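Local atomic coordinates of DNA-dependent metalloprotease WSS1 homolog 2 (Schizosaccharomyces pombe, PDB entry 5JIG), a protein that probably cleaves DNA-bound proteins as a DNA-dependent zinc metalloendopeptidase, helping to repair toxic DNA-protein crosslinks. Residues His72-Arg76 and Thr94-Leu99; Tyr4-Val10 and Arg41-Leu47; Tyr14-Ala20 and Leu77-Asp83. The contacts are given in a common frame with arbitrary orientation. Numbering follows the deposited sequence.

Contact 1: His72-Arg76 and Thr94-Leu99. With NI (nickel (II) ion), chain B.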
loop_
_atom_site.group_PDB
_atom_site.type_symbol
_atom_site.label_atom_id
_atom_site.label_comp_id
_atom_site.label_asym_id
_atom_site.label_seq_id
_atom_site.Cartn_x
_atom_site.Cartn_y
_atom_site.Cartn_z
ATOM N N HIS A 72 -6.629 -8.392 -1.869
ATOM C CA HIS A 72 -6.993 -7.321 -0.944
ATOM C C HIS A 72 -5.774 -6.999 -0.085
ATOM O O HIS A 72 -5.232 -7.890 0.544
ATOM C CB HIS A 72 -8.176 -7.801 -0.076
ATOM C CG HIS A 72 -8.656 -6.824 0.939
ATOM N ND1 HIS A 72 -9.546 -7.167 1.935
ATOM C CD2 HIS A 72 -8.461 -5.485 1.126
ATOM C CE1 HIS A 72 -9.843 -6.075 2.638
ATOM N NE2 HIS A 72 -9.207 -5.034 2.163
ATOM N N ILE A 73 -5.373 -5.722 -0.101
ATOM C CA ILE A 73 -4.323 -5.245 0.794
ATOM C C ILE A 73 -4.967 -4.289 1.805
ATOM O O ILE A 73 -5.821 -3.470 1.428
ATOM C CB ILE A 73 -3.174 -4.595 -0.003
ATOM C CG1 ILE A 73 -2.423 -5.687 -0.747
ATOM C CG2 ILE A 73 -2.261 -3.780 0.899
ATOM C CD1 ILE A 73 -1.362 -5.184 -1.724
ATOM N N GLU A 74 -4.554 -4.420 3.059
ATOM C CA GLU A 74 -5.002 -3.533 4.122
ATOM C C GLU A 74 -3.789 -2.810 4.711
ATOM O O GLU A 74 -2.684 -3.368 4.783
ATOM C CB GLU A 74 -5.735 -4.207 5.242
ATOM C CG GLU A 74 -6.774 -5.204 4.813
ATOM C CD GLU A 74 -7.687 -5.633 5.917
ATOM O OE1 GLU A 74 -7.958 -4.820 6.828
ATOM O OE2 GLU A 74 -8.143 -6.805 5.854
ATOM N N LEU A 75 -4.001 -1.558 5.130
ATOM C CA LEU A 75 -2.935 -0.740 5.723
ATOM C C LEU A 75 -3.481 -0.057 6.963
ATOM O O LEU A 75 -4.531 0.586 6.927
ATOM C CB LEU A 75 -2.501 0.375 4.766
ATOM C CG LEU A 75 -1.915 -0.087 3.439
ATOM C CD1 LEU A 75 -1.761 1.119 2.555
ATOM C CD2 LEU A 75 -0.591 -0.832 3.605
ATOM N N ARG A 76 -2.728 -0.127 8.077
ATOM C CA ARG A 76 -3.089 0.633 9.254
ATOM C C ARG A 76 -2.685 2.088 9.003
ATOM O O ARG A 76 -1.498 2.371 8.769
ATOM C CB ARG A 76 -2.443 0.068 10.512
ATOM C CG ARG A 76 -2.909 0.767 11.764
ATOM C CD ARG A 76 -1.998 0.615 12.930
ATOM N NE ARG A 76 -1.839 -0.778 13.264
ATOM C CZ ARG A 76 -2.224 -1.382 14.363
ATOM N NH1 ARG A 76 -2.077 -2.684 14.400
ATOM N NH2 ARG A 76 -2.645 -0.672 15.433
ATOM N N THR A 94 5.243 0.260 4.131
ATOM C CA THR A 94 4.393 -0.873 4.458
ATOM C C THR A 94 3.599 -1.347 3.234
ATOM O O THR A 94 3.496 -2.546 2.983
ATOM C CB THR A 94 3.480 -0.578 5.635
ATOM O OG1 THR A 94 4.280 -0.329 6.786
ATOM C CG2 THR A 94 2.475 -1.680 5.899
ATOM N N LEU A 95 3.096 -0.429 2.438
ATOM C CA LEU A 95 2.387 -0.822 1.206
ATOM C C LEU A 95 3.306 -1.583 0.270
ATOM O O LEU A 95 2.911 -2.583 -0.337
ATOM C CB LEU A 95 1.758 0.385 0.535
ATOM C CG LEU A 95 1.022 0.095 -0.786
ATOM C CD1 LEU A 95 -0.026 -0.999 -0.654
ATOM C CD2 LEU A 95 0.410 1.383 -1.315
ATOM N N ILE A 96 4.561 -1.119 0.108
ATOM C CA ILE A 96 5.511 -1.850 -0.732
ATOM C C ILE A 96 5.773 -3.239 -0.180
ATOM O O ILE A 96 5.864 -4.194 -0.954
ATOM C CB ILE A 96 6.788 -1.000 -0.956
ATOM C CG1 ILE A 96 6.427 0.293 -1.684
ATOM C CG2 ILE A 96 7.826 -1.811 -1.671
ATOM C CD1 ILE A 96 7.553 1.277 -1.875
ATOM N N HIS A 97 5.886 -3.368 1.143
ATOM C CA HIS A 97 6.006 -4.663 1.771
ATOM C C HIS A 97 4.813 -5.544 1.374
ATOM O O HIS A 97 4.999 -6.702 0.932
ATOM C CB HIS A 97 6.094 -4.465 3.296
ATOM C CG HIS A 97 6.110 -5.734 4.065
ATOM N ND1 HIS A 97 7.163 -6.086 4.884
ATOM C CD2 HIS A 97 5.214 -6.741 4.201
ATOM C CE1 HIS A 97 6.864 -7.238 5.467
ATOM N NE2 HIS A 97 5.701 -7.685 5.067
ATOM N N GLU A 98 3.597 -5.038 1.536
ATOM C CA GLU A 98 2.437 -5.840 1.184
ATOM C C GLU A 98 2.414 -6.202 -0.303
ATOM O O GLU A 98 2.072 -7.351 -0.638
ATOM C CB GLU A 98 1.127 -5.205 1.604
ATOM C CG GLU A 98 1.026 -4.780 3.072
ATOM C CD GLU A 98 1.480 -5.695 4.076
ATOM O OE1 GLU A 98 1.533 -6.908 3.821
ATOM O OE2 GLU A 98 1.775 -5.171 5.191
ATOM N N LEU A 99 2.768 -5.302 -1.173
ATOM C CA LEU A 99 2.822 -5.635 -2.595
ATOM C C LEU A 99 3.826 -6.748 -2.880
ATOM O O LEU A 99 3.601 -7.584 -3.755
ATOM C CB LEU A 99 3.154 -4.401 -3.415
ATOM C CG LEU A 99 2.012 -3.376 -3.534
ATOM C CD1 LEU A 99 2.544 -2.090 -4.115
ATOM C CD2 LEU A 99 0.866 -3.897 -4.407
HETATM NI NI NI B . 4.657 -9.359 5.693
HETATM O O HOH W 1 3.387 -10.857 6.530
HETATM O O HOH W 2 4.538 -8.493 7.683
#
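Ile73 and Leu75 carry this contact from the strand side, both in the mt rotamer. Ile73 points its CA-CB bond at the helix: its CG2 meets Glu98 CB at 3.7 Å and Leu95 CD1 at 3.9 Å, while chi2 in the t well extends CD1 to within 3.7 Å of Leu99 CD2. Leu75 leaves its backbone sideways, yet brings CD2 to 3.8 Å from Leu95 CA and 3.9 Å from Thr94 CG2. Strand 72-76 runs alongside the HExxH helix of the WLM metalloprotease domain, nearly antiparallel to it (155°), with the axes 9.1 Å apart. His97, with chi1 t, turns out of reach of the strand, and its NE2 binds the nickel ion at 2.1 Å; His101 and His107 complete the protein ligands of this catalytic zinc site. Glu98, the predicted active-site residue, has chi1 and chi2 both m. Its CB and CG stay against the strand, CG 4.3 Å from Leu75 CD2, whereas the carboxylate leads toward the metal side.

Contact 2: Tyr4-Val10 and Arg41-Leu47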
loop_
_atom_site.group_PDB
_atom_site.type_symbol
_atom_site.label_atom_id
_atom_site.label_comp_id
_atom_site.label_asym_id
_atom_site.label_seq_id
_atom_site.Cartn_x
_atom_site.Cartn_y
_atom_site.Cartn_z
ATOM N N TYR A 4 -3.122 -1.438 -13.782
ATOM C CA TYR A 4 -2.300 -1.853 -12.679
ATOM C C TYR A 4 -2.422 -0.826 -11.554
ATOM O O TYR A 4 -1.572 0.050 -11.377
ATOM C CB TYR A 4 -0.846 -2.073 -13.143
ATOM C CG TYR A 4 -0.793 -3.079 -14.291
ATOM C CD1 TYR A 4 -0.199 -2.765 -15.487
ATOM C CD2 TYR A 4 -1.290 -4.361 -14.110
ATOM C CE1 TYR A 4 -0.152 -3.678 -16.549
ATOM C CE2 TYR A 4 -1.245 -5.268 -15.159
ATOM C CZ TYR A 4 -0.667 -4.936 -16.332
ATOM O OH TYR A 4 -0.620 -5.879 -17.353
ATOM N N THR A 5 -3.484 -0.987 -10.808
ATOM C CA THR A 5 -3.866 -0.055 -9.758
ATOM C C THR A 5 -4.690 -0.804 -8.705
ATOM O O THR A 5 -4.849 -2.009 -8.756
ATOM C CB THR A 5 -4.614 1.128 -10.389
ATOM O OG1 THR A 5 -4.732 2.168 -9.400
ATOM C CG2 THR A 5 -5.965 0.736 -10.939
ATOM N N PHE A 6 -5.212 -0.022 -7.746
ATOM C CA PHE A 6 -6.140 -0.499 -6.719
ATOM C C PHE A 6 -7.561 -0.140 -7.210
ATOM O O PHE A 6 -7.854 1.029 -7.376
ATOM C CB PHE A 6 -5.863 0.173 -5.389
ATOM C CG PHE A 6 -4.460 -0.066 -4.891
ATOM C CD1 PHE A 6 -3.488 0.876 -5.116
ATOM C CD2 PHE A 6 -4.110 -1.239 -4.278
ATOM C CE1 PHE A 6 -2.176 0.660 -4.691
ATOM C CE2 PHE A 6 -2.811 -1.457 -3.834
ATOM C CZ PHE A 6 -1.839 -0.517 -4.077
ATOM N N ASN A 7 -8.396 -1.133 -7.456
ATOM C CA ASN A 7 -9.649 -0.853 -8.113
ATOM C C ASN A 7 -10.688 -0.176 -7.222
ATOM O O ASN A 7 -11.531 0.536 -7.737
ATOM C CB ASN A 7 -10.252 -2.125 -8.712
ATOM C CG ASN A 7 -9.480 -2.647 -9.891
ATOM O OD1 ASN A 7 -8.760 -1.917 -10.554
ATOM N ND2 ASN A 7 -9.629 -3.957 -10.135
ATOM N N GLU A 8 -10.622 -0.412 -5.920
ATOM C CA GLU A 8 -11.547 0.151 -4.961
ATOM C C GLU A 8 -10.811 0.414 -3.671
ATOM O O GLU A 8 -9.919 -0.329 -3.285
ATOM C CB GLU A 8 -12.711 -0.818 -4.696
ATOM C CG GLU A 8 -13.763 -0.247 -3.783
ATOM C CD GLU A 8 -14.983 -1.136 -3.566
ATOM O OE1 GLU A 8 -15.853 -0.780 -2.770
ATOM O OE2 GLU A 8 -15.054 -2.246 -4.150
ATOM N N LEU A 9 -11.187 1.528 -3.034
ATOM C CA LEU A 9 -10.680 1.967 -1.744
ATOM C C LEU A 9 -11.799 1.851 -0.729
ATOM O O LEU A 9 -12.937 2.233 -1.000
ATOM C CB LEU A 9 -10.199 3.412 -1.806
ATOM C CG LEU A 9 -9.218 3.730 -2.915
ATOM C CD1 LEU A 9 -8.846 5.168 -2.823
ATOM C CD2 LEU A 9 -7.983 2.843 -2.868
ATOM N N VAL A 10 -11.461 1.418 0.483
ATOM C CA VAL A 10 -12.417 1.326 1.598
ATOM C C VAL A 10 -11.788 1.856 2.863
ATOM O O VAL A 10 -10.649 1.518 3.160
ATOM C CB VAL A 10 -12.910 -0.127 1.821
ATOM C CG1 VAL A 10 -13.659 -0.301 3.155
ATOM C CG2 VAL A 10 -13.867 -0.557 0.707
ATOM N N ARG A 41 3.215 -5.491 -13.065
ATOM C CA ARG A 41 1.890 -5.894 -13.603
ATOM C C ARG A 41 0.953 -6.383 -12.504
ATOM O O ARG A 41 0.413 -7.461 -12.572
ATOM C CB ARG A 41 2.059 -6.860 -14.751
ATOM C CG ARG A 41 2.738 -6.262 -15.923
ATOM C CD ARG A 41 2.993 -7.177 -17.095
ATOM N NE ARG A 41 1.831 -7.889 -17.532
ATOM C CZ ARG A 41 1.579 -9.191 -17.356
ATOM N NH1 ARG A 41 0.454 -9.690 -17.864
ATOM N NH2 ARG A 41 2.401 -9.997 -16.666
ATOM N N TRP A 42 0.738 -5.540 -11.498
ATOM C CA TRP A 42 -0.154 -5.847 -10.377
ATOM C C TRP A 42 -1.401 -5.033 -10.432
ATOM O O TRP A 42 -1.375 -3.796 -10.480
ATOM C CB TRP A 42 0.567 -5.557 -9.069
ATOM C CG TRP A 42 1.648 -6.501 -8.744
ATOM C CD1 TRP A 42 1.715 -7.804 -9.087
ATOM C CD2 TRP A 42 2.828 -6.223 -8.022
ATOM N NE1 TRP A 42 2.881 -8.376 -8.590
ATOM C CE2 TRP A 42 3.564 -7.408 -7.926
ATOM C CE3 TRP A 42 3.361 -5.051 -7.446
ATOM C CZ2 TRP A 42 4.824 -7.466 -7.281
ATOM C CZ3 TRP A 42 4.600 -5.124 -6.834
ATOM C CH2 TRP A 42 5.257 -6.317 -6.704
ATOM N N THR A 43 -2.555 -5.757 -10.412
ATOM C CA THR A 43 -3.862 -5.192 -10.180
ATOM C C THR A 43 -4.371 -5.712 -8.868
ATOM O O THR A 43 -4.375 -6.933 -8.632
ATOM C CB THR A 43 -4.843 -5.569 -11.283
ATOM O OG1 THR A 43 -4.366 -5.132 -12.571
ATOM C CG2 THR A 43 -6.217 -5.070 -10.966
ATOM N N VAL A 44 -4.712 -4.828 -7.955
ATOM C CA VAL A 44 -5.200 -5.208 -6.613
ATOM C C VAL A 44 -6.646 -4.738 -6.524
ATOM O O VAL A 44 -6.942 -3.539 -6.558
ATOM C CB VAL A 44 -4.314 -4.577 -5.522
ATOM C CG1 VAL A 44 -4.909 -4.811 -4.149
ATOM C CG2 VAL A 44 -2.910 -5.143 -5.619
ATOM N N PRO A 45 -7.591 -5.678 -6.404
ATOM C CA PRO A 45 -8.997 -5.252 -6.421
ATOM C C PRO A 45 -9.401 -4.286 -5.313
ATOM O O PRO A 45 -10.232 -3.403 -5.540
ATOM C CB PRO A 45 -9.768 -6.584 -6.309
ATOM C CG PRO A 45 -8.883 -7.551 -7.041
ATOM C CD PRO A 45 -7.464 -7.135 -6.658
ATOM N N LEU A 46 -8.839 -4.466 -4.123
ATOM C CA LEU A 46 -9.280 -3.699 -2.982
ATOM C C LEU A 46 -8.109 -3.278 -2.128
ATOM O O LEU A 46 -7.241 -4.120 -1.778
ATOM C CB LEU A 46 -10.233 -4.558 -2.127
ATOM C CG LEU A 46 -10.878 -3.921 -0.890
ATOM C CD1 LEU A 46 -11.650 -2.677 -1.220
ATOM C CD2 LEU A 46 -11.745 -4.947 -0.169
ATOM N N LEU A 47 -8.063 -1.998 -1.748
ATOM C CA LEU A 47 -7.110 -1.456 -0.785
ATOM C C LEU A 47 -7.963 -0.865 0.328
ATOM O O LEU A 47 -8.806 0.036 0.082
ATOM C CB LEU A 47 -6.253 -0.366 -1.401
ATOM C CG LEU A 47 -5.250 0.326 -0.481
ATOM C CD1 LEU A 47 -4.224 -0.673 0.046
ATOM C CD2 LEU A 47 -4.568 1.468 -1.190
#
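Four backbone hydrogen bonds join Tyr4-Val10 to Arg41-Leu47, in two pairs separated by a corner in each segment. In the first pair Val44 N donates to Thr5 O (2.9 Å) and Asn7 N to Val44 O (3.0 Å), so that Val44 uses both its amide and its carbonyl on the residues flanking Phe6. The second repeats this pattern: Leu47 N donates to Glu8 O at 2.9 Å and Val10 N to Leu47 O at 3.0 Å, bracketing Leu9. Several of these acceptors also receive CA-H...O contacts, Phe6 CA lying 3.1 Å from Val44 O and Leu9 CA 3.3 Å from Leu47 O. This is parallel pairing, between the edge strand 6-10 and its neighbour 44-50 in the mixed sheet of the WLM domain; the intervening chain is largely helical. The breaks fall together, at Asn7 and Pro45, whose CA atoms are 4.8 Å apart; Pro45 has no amide hydrogen to donate. Leu46 O, facing the other way, accepts from Ile73 of the next strand. Thr43 OG1 is bound to Ile3 O. On the face shared by Phe6, Val44, Leu9 and Leu47, which helices 17-29 and 31-40 help to cover, Leu47 CD2 sits over the Phe6 ring in a CH-pi contact (4.0 Å to the centroid), and Phe6 CD2 is 3.6 Å from Val44 CB. A second CH-pi contact places Arg41 CA 3.6 Å from the Tyr4 ring centroid, where Arg41, with positive phi, ends the preceding helix in a Schellman motif.

Contact 3: Tyr14-Ala20 and Leu77-Asp83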
loop_
_atom_site.group_PDB
_atom_site.type_symbol
_atom_site.label_atom_id
_atom_site.label_comp_id
_atom_site.label_asym_id
_atom_site.label_seq_id
_atom_site.Cartn_x
_atom_site.Cartn_y
_atom_site.Cartn_z
ATOM N N TYR A 14 -14.676 5.690 11.345
ATOM C CA TYR A 14 -14.049 6.422 12.421
ATOM C C TYR A 14 -14.128 7.931 12.066
ATOM O O TYR A 14 -14.347 8.312 10.932
ATOM C CB TYR A 14 -12.562 6.031 12.595
ATOM C CG TYR A 14 -12.370 4.726 13.302
ATOM C CD1 TYR A 14 -12.706 4.582 14.649
ATOM C CD2 TYR A 14 -11.938 3.580 12.635
ATOM C CE1 TYR A 14 -12.602 3.432 15.315
ATOM C CE2 TYR A 14 -11.813 2.406 13.267
ATOM C CZ TYR A 14 -12.136 2.279 14.596
ATOM O OH TYR A 14 -11.985 1.075 15.236
ATOM N N PRO A 15 -13.981 8.795 13.099
ATOM C CA PRO A 15 -13.906 10.227 12.867
ATOM C C PRO A 15 -12.844 10.557 11.799
ATOM O O PRO A 15 -11.777 9.918 11.763
ATOM C CB PRO A 15 -13.515 10.783 14.256
ATOM C CG PRO A 15 -14.088 9.787 15.173
ATOM C CD PRO A 15 -13.802 8.467 14.514
ATOM N N HIS A 16 -13.123 11.536 10.965
ATOM C CA HIS A 16 -12.194 11.961 9.910
ATOM C C HIS A 16 -11.920 10.870 8.887
ATOM O O HIS A 16 -10.840 10.811 8.299
ATOM C CB HIS A 16 -10.914 12.505 10.469
ATOM C CG HIS A 16 -11.135 13.389 11.662
ATOM N ND1 HIS A 16 -11.043 12.929 12.947
ATOM C CD2 HIS A 16 -11.568 14.670 11.769
ATOM C CE1 HIS A 16 -11.359 13.895 13.794
ATOM N NE2 HIS A 16 -11.688 14.960 13.103
ATOM N N LYS A 17 -12.915 10.065 8.613
ATOM C CA LYS A 17 -12.744 9.041 7.580
ATOM C C LYS A 17 -12.511 9.701 6.221
ATOM O O LYS A 17 -11.906 9.088 5.357
ATOM C CB LYS A 17 -13.905 8.058 7.541
ATOM C CG LYS A 17 -15.219 8.691 7.250
ATOM C CD LYS A 17 -16.345 7.672 7.332
ATOM C CE LYS A 17 -16.444 6.716 6.228
ATOM N NZ LYS A 17 -17.618 5.827 6.419
ATOM N N ASP A 18 -13.017 10.924 6.014
ATOM C CA ASP A 18 -12.708 11.577 4.715
ATOM C C ASP A 18 -11.087 11.782 4.497
ATOM O O ASP A 18 -10.505 11.679 3.440
ATOM C CB ASP A 18 -13.454 12.888 4.532
ATOM C CG ASP A 18 -14.975 12.692 4.196
ATOM O OD1 ASP A 18 -15.437 11.561 3.967
ATOM O OD2 ASP A 18 -15.722 13.698 4.238
ATOM N N ARG A 19 -10.442 12.028 5.618
ATOM C CA ARG A 19 -8.973 12.132 5.692
ATOM C C ARG A 19 -8.310 10.764 5.449
ATOM O O ARG A 19 -7.333 10.649 4.712
ATOM C CB ARG A 19 -8.570 12.717 6.999
ATOM C CG ARG A 19 -7.132 12.985 7.135
ATOM C CD ARG A 19 -6.913 13.774 8.440
ATOM N NE ARG A 19 -5.543 13.753 8.785
ATOM C CZ ARG A 19 -5.009 14.068 9.964
ATOM N NH1 ARG A 19 -3.697 13.908 10.056
ATOM N NH2 ARG A 19 -5.756 14.465 11.046
ATOM N N ALA A 20 -8.860 9.700 6.034
ATOM C CA ALA A 20 -8.362 8.355 5.767
ATOM C C ALA A 20 -8.522 8.043 4.279
ATOM O O ALA A 20 -7.632 7.420 3.675
ATOM C CB ALA A 20 -9.100 7.319 6.584
ATOM N N LEU A 77 -3.659 2.983 8.924
ATOM C CA LEU A 77 -3.393 4.396 8.662
ATOM C C LEU A 77 -3.287 5.184 9.956
ATOM O O LEU A 77 -2.657 6.259 9.955
ATOM C CB LEU A 77 -4.501 4.971 7.814
ATOM C CG LEU A 77 -4.701 4.306 6.460
ATOM C CD1 LEU A 77 -5.880 5.003 5.752
ATOM C CD2 LEU A 77 -3.441 4.346 5.591
ATOM N N ARG A 78 -3.961 4.719 11.019
ATOM C CA ARG A 78 -4.201 5.509 12.203
ATOM C C ARG A 78 -3.327 5.109 13.337
ATOM O O ARG A 78 -2.894 3.946 13.455
ATOM C CB ARG A 78 -5.679 5.376 12.625
ATOM C CG ARG A 78 -6.646 6.015 11.652
ATOM C CD ARG A 78 -8.086 5.739 12.035
ATOM N NE ARG A 78 -9.038 6.267 11.104
ATOM C CZ ARG A 78 -9.681 7.449 11.217
ATOM N NH1 ARG A 78 -10.537 7.826 10.308
ATOM N NH2 ARG A 78 -9.424 8.220 12.285
ATOM N N THR A 79 -3.016 6.069 14.193
ATOM C CA THR A 79 -2.338 5.845 15.461
ATOM C C THR A 79 -3.277 5.890 16.662
ATOM O O THR A 79 -2.837 5.586 17.785
ATOM C CB THR A 79 -1.232 6.904 15.701
ATOM O OG1 THR A 79 -1.861 8.183 15.686
ATOM C CG2 THR A 79 -0.177 6.882 14.625
ATOM N N ASP A 80 -4.490 6.305 16.497
ATOM C CA ASP A 80 -5.555 6.350 17.524
ATOM C C ASP A 80 -6.887 6.319 16.819
ATOM O O ASP A 80 -6.928 6.145 15.595
ATOM C CB ASP A 80 -5.357 7.596 18.460
ATOM C CG ASP A 80 -5.432 8.889 17.727
ATOM O OD1 ASP A 80 -4.544 9.754 18.006
ATOM O OD2 ASP A 80 -6.330 9.094 16.902
ATOM N N ARG A 81 -7.990 6.489 17.518
ATOM C CA ARG A 81 -9.321 6.366 16.957
ATOM C C ARG A 81 -9.998 7.677 16.798
ATOM O O ARG A 81 -11.255 7.722 16.688
ATOM C CB ARG A 81 -10.152 5.348 17.762
ATOM C CG ARG A 81 -9.762 3.955 17.463
ATOM C CD ARG A 81 -10.293 2.975 18.442
ATOM N NE ARG A 81 -9.588 3.207 19.694
ATOM C CZ ARG A 81 -9.742 2.536 20.819
ATOM N NH1 ARG A 81 -8.995 2.854 21.875
ATOM N NH2 ARG A 81 -10.663 1.581 20.921
ATOM N N TYR A 82 -9.243 8.770 16.673
ATOM C CA TYR A 82 -9.838 10.074 16.462
ATOM C C TYR A 82 -9.215 10.730 15.248
ATOM O O TYR A 82 -9.769 10.651 14.157
ATOM C CB TYR A 82 -9.820 10.905 17.751
ATOM C CG TYR A 82 -10.607 12.187 17.639
ATOM C CD1 TYR A 82 -12.004 12.175 17.561
ATOM C CD2 TYR A 82 -9.993 13.404 17.586
ATOM C CE1 TYR A 82 -12.717 13.367 17.441
ATOM C CE2 TYR A 82 -10.687 14.577 17.447
ATOM C CZ TYR A 82 -12.058 14.562 17.342
ATOM O OH TYR A 82 -12.826 15.697 17.213
ATOM N N ASP A 83 -8.047 11.352 15.394
ATOM C CA ASP A 83 -7.407 12.076 14.270
ATOM C C ASP A 83 -5.897 11.842 14.158
ATOM O O ASP A 83 -5.255 12.595 13.418
ATOM C CB ASP A 83 -7.739 13.596 14.300
ATOM C CG ASP A 83 -7.142 14.347 15.461
ATOM O OD1 ASP A 83 -7.310 15.602 15.455
ATOM O OD2 ASP A 83 -6.544 13.694 16.352
#
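The type II beta turn Tyr14-Lys17, which leads into helix 17-29 with His16 at the N-cap position, docks on the loop following strand 72-76 in the WLM domain. Hydrogen bonds to backbone carbonyls dominate. Arg78 grips Pro15 O with both terminal nitrogens, NH1 at 2.8 Å and NH2 at 2.9 Å, and its NH2 adds a weak bond to Tyr82 O within its own loop (3.1 Å). That same Tyr82 O accepts from His16 ND1 at 2.9 Å, while Arg78 NE forms a salt bridge with Glu49 on strand 44-50. Aromatic contact reinforces the polar one: the edge of the His16 ring meets the face of the Tyr82 ring in a T-shaped pair, centroids 4.9 Å apart and planes at 90°. Apolar packing is more dispersed: Pro15 CB touches Tyr82 CD1 at 3.9 Å, and Ala20 CB lies 4.1 Å from Leu77 CD1. Tyr14 packs against two arginines, its CE1 3.6 Å from Arg81 CG and its CB over one face of the Arg78 guanidinium, 3.5 Å from CZ. The loop is braced internally by an Asx turn, in which Asp80 OD2 accepts from Tyr82 N at 2.9 Å.

In the fold
Contact 1 is the buried one, its centre about 4 Å from that of the chain, and relies mainly on aliphatic carbons, those of Glu98 and Thr94 included, with no hydrogen bond across it. Contact 2, about 10 Å out and partly buried, is held by backbone bonds of the sheet. They touch through adjacent strands, Ile73 N lying 3.0 Å from Leu46 O, and also off the sheet, where Trp42 CH2 packs 3.6 Å from Leu99 O of the helix. Contact 3 lies farthest out, about 17 Å from the chain centre, and substitutes arginine and histidine side chains bonding to carbonyls. It adjoins the others in sequence alone: 77-83 continues from strand 72-76, and residues 14-20 follow shortly after strand 6-10.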